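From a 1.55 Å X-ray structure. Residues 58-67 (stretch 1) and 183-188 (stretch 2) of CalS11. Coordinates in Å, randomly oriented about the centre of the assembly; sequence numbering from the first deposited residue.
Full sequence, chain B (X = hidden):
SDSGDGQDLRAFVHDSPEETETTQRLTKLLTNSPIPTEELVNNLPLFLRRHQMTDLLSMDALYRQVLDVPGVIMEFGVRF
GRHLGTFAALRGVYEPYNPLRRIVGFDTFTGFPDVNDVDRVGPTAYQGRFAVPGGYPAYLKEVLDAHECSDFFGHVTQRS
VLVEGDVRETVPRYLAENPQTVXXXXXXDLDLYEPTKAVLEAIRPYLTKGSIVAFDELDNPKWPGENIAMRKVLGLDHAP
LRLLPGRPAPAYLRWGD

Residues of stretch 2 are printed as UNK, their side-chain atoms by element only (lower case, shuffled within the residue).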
# COMPACT_ATOMS: atom_id res chain seq x y z
N SER B 58 19.89 5.86 -16.86
CA SER B 58 19.72 6.97 -15.90
C SER B 58 18.97 8.14 -16.55
O SER B 58 18.07 8.71 -15.91
CB SER B 58 21.08 7.48 -15.40
OG SER B 58 21.62 6.48 -14.55
N MSE B 59 19.27 8.46 -17.81
CA MSE B 59 18.49 9.51 -18.50
C MSE B 59 17.02 9.14 -18.62
O MSE B 59 16.13 10.01 -18.46
CB MSE B 59 19.08 9.84 -19.87
CG MSE B 59 20.51 10.41 -19.84
SE MSE B 59 20.78 11.94 -18.66
CE MSE B 59 21.59 11.03 -17.13
N ASP B 60 16.76 7.86 -18.90
CA ASP B 60 15.40 7.37 -18.97
C ASP B 60 14.70 7.49 -17.61
O ASP B 60 13.52 7.86 -17.56
CB ASP B 60 15.38 5.90 -19.47
CG ASP B 60 14.01 5.32 -19.44
OD1 ASP B 60 13.22 5.71 -20.29
OD2 ASP B 60 13.73 4.43 -18.62
N ALA B 61 15.41 7.20 -16.52
CA ALA B 61 14.82 7.29 -15.18
C ALA B 61 14.47 8.76 -14.86
O ALA B 61 13.39 9.03 -14.31
CB ALA B 61 15.80 6.76 -14.13
N LEU B 62 15.35 9.70 -15.21
CA LEU B 62 15.03 11.13 -14.96
C LEU B 62 13.85 11.58 -15.81
O LEU B 62 12.90 12.23 -15.30
CB LEU B 62 16.22 12.04 -15.26
CG LEU B 62 17.46 11.79 -14.37
CD1 LEU B 62 18.57 12.71 -14.87
CD2 LEU B 62 17.20 12.11 -12.84
N TYR B 63 13.83 11.17 -17.08
CA TYR B 63 12.75 11.58 -17.97
C TYR B 63 11.42 11.03 -17.47
O TYR B 63 10.39 11.72 -17.43
CB TYR B 63 13.03 11.11 -19.40
CG TYR B 63 12.20 11.77 -20.52
CD1 TYR B 63 10.93 12.30 -20.29
CD2 TYR B 63 12.75 11.98 -21.75
CE1 TYR B 63 10.21 12.91 -21.27
CE2 TYR B 63 12.03 12.63 -22.74
CZ TYR B 63 10.76 13.01 -22.53
OH TYR B 63 10.09 13.64 -23.57
N ARG B 64 11.41 9.76 -17.08
CA ARG B 64 10.16 9.18 -16.57
C ARG B 64 9.60 9.91 -15.35
O ARG B 64 8.40 9.95 -15.15
CB ARG B 64 10.36 7.70 -16.24
CG ARG B 64 10.43 6.85 -17.51
CD ARG B 64 10.44 5.37 -17.13
NE ARG B 64 11.71 4.92 -16.55
CZ ARG B 64 11.92 4.55 -15.29
NH1 ARG B 64 10.95 4.63 -14.38
NH2 ARG B 64 13.13 4.14 -14.91
N GLN B 65 10.48 10.53 -14.57
CA GLN B 65 10.02 11.27 -13.38
C GLN B 65 9.35 12.59 -13.69
O GLN B 65 8.65 13.11 -12.81
CB GLN B 65 11.16 11.51 -12.37
CG GLN B 65 11.50 10.16 -11.68
CD GLN B 65 12.43 10.29 -10.48
OE1 GLN B 65 12.29 11.19 -9.66
NE2 GLN B 65 13.39 9.39 -10.38
N VAL B 66 9.49 13.11 -14.92
CA VAL B 66 8.84 14.38 -15.28
C VAL B 66 7.76 14.22 -16.38
O VAL B 66 7.28 15.22 -16.96
CB VAL B 66 9.90 15.46 -15.71
CG1 VAL B 66 10.93 15.71 -14.59
CG2 VAL B 66 10.60 15.09 -17.06
N LEU B 67 7.33 12.99 -16.65
CA LEU B 67 6.29 12.79 -17.66
C LEU B 67 4.98 13.47 -17.21
O LEU B 67 4.14 13.78 -18.05
CB LEU B 67 6.07 11.28 -17.88
CG LEU B 67 7.23 10.71 -18.72
CD1 LEU B 67 6.94 9.24 -18.88
CD2 LEU B 67 7.43 11.39 -20.14
N UNK B 183 10.51 24.75 -16.70
CA UNK B 183 11.62 23.76 -16.84
C UNK B 183 11.22 22.53 -16.12
O UNK B 183 11.09 22.54 -14.88
c UNK B 183 12.95 24.31 -16.27
c UNK B 183 14.11 23.18 -16.31
c UNK B 183 14.50 26.38 -16.50
c UNK B 183 13.33 25.56 -17.09
N UNK B 184 11.00 21.45 -16.85
CA UNK B 184 10.70 20.16 -16.22
C UNK B 184 11.95 19.42 -15.71
O UNK B 184 11.93 18.84 -14.62
c UNK B 184 9.92 19.27 -17.16
N UNK B 185 13.00 19.47 -16.52
CA UNK B 185 14.24 18.74 -16.18
C UNK B 185 15.41 19.64 -16.59
O UNK B 185 15.50 20.08 -17.74
c UNK B 185 15.99 16.24 -15.39
c UNK B 185 15.62 16.57 -16.86
c UNK B 185 14.29 17.37 -16.91
c UNK B 185 15.47 15.32 -17.71
N UNK B 186 16.28 19.95 -15.64
CA UNK B 186 17.48 20.78 -15.86
C UNK B 186 18.67 19.89 -15.54
O UNK B 186 18.85 19.46 -14.37
c UNK B 186 17.48 21.98 -14.94
N UNK B 187 19.42 19.51 -16.60
CA UNK B 187 20.57 18.61 -16.46
C UNK B 187 21.87 19.40 -16.48
O UNK B 187 22.31 19.90 -17.52
c UNK B 187 23.14 14.34 -16.21
c UNK B 187 20.54 17.51 -17.55
c UNK B 187 23.68 15.38 -16.98
c UNK B 187 21.45 16.37 -17.14
o UNK B 187 23.97 13.33 -15.75
c UNK B 187 22.82 16.37 -17.46
c UNK B 187 21.81 14.30 -15.91
c UNK B 187 20.97 15.31 -16.36
N UNK B 188 22.52 19.50 -15.32
CA UNK B 188 23.78 20.23 -15.24
C UNK B 188 24.97 19.34 -15.51
O UNK B 188 25.29 18.43 -14.73
c UNK B 188 21.46 24.31 -13.18
c UNK B 188 20.88 23.05 -13.12
c UNK B 188 23.63 23.26 -13.68
c UNK B 188 23.06 22.02 -13.60
c UNK B 188 23.91 20.80 -13.81
c UNK B 188 22.87 24.40 -13.49
c UNK B 188 21.69 21.90 -13.30

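Position 183 carries four side-chain carbons and no other element. The carbon bonded to CA is the fork, and one of its arms is two carbons long. None of these atoms comes within reach of stretch 1. A fork at the first carbon with unequal arms is isoleucine, so this is Ile183.

Position 184 has a single side-chain carbon. It points toward stretch 1 and lies 4.1 Å, CB to CB, from Val66. The backbone O of 184 is closer, 3.3 Å from Val66 CG1. One carbon alone means alanine: Ala184. The chain turns a corner here. Ala184 CA sits 6.1 Å from Val66 CA, the nearest such pair between the two stretches.

Position 185 has four carbons, but now the fork is at the second. Its CB points toward stretch 1 and lies 4.3 Å from Val66 CG2. Both branch ends lie about equally near Leu62 CB. The late fork with two equal arms gives leucine, Leu185. Leu185 CD1 and CD2 both lie 4.2 Å from Leu62 CB. The side chain, with chi1 t and chi2 p, touches both Leu62 and Val66, four residues apart.

Position 186 shows one side-chain carbon, out of reach of stretch 1. It is Ala186. Its place between two inward-pointing neighbours follows the alternation of a strand.

Position 187 has one carbon, then a ring of six carbons bearing one oxygen. The ring lies against Met59 and Leu62. A hydroxylated six-membered ring is tyrosine: Tyr187. Its CE2 is 3.5 Å from Met59 CE and 3.8 Å from Leu62 CD1. Leu62 CD1 meets the ring at its edge. Met59 is selenomethionine, and its SE stands 4.2 Å from the centroid of the Tyr187 ring in an oblique sulfur-aromatic contact. The ring hydroxyl is hydrogen-bonded elsewhere in the structure.

Position 188 has one carbon and a six-carbon ring without oxygen, out of reach of stretch 1. This is Phe188.

The contact is apolar packing, with no hydrogen bond across it. The axes of helix 58-65 and strand 185-188 run roughly antiparallel, at 150°. The contacts follow that order: Met59 meets Tyr187, and Leu62 meets Tyr187 and Leu185. Val66 meets Leu185 and Ala184. The CB of Met59 points sideways, but its end comes nearer and reaches the ring. Asp60 and Arg64 lie out of reach of the strand and pair with each other: Arg64 NE is 2.9 Å from Asp60 OD2 in a salt bridge. The two stretches bury 309 Å².

Stretch 2 183-188: IALAYF
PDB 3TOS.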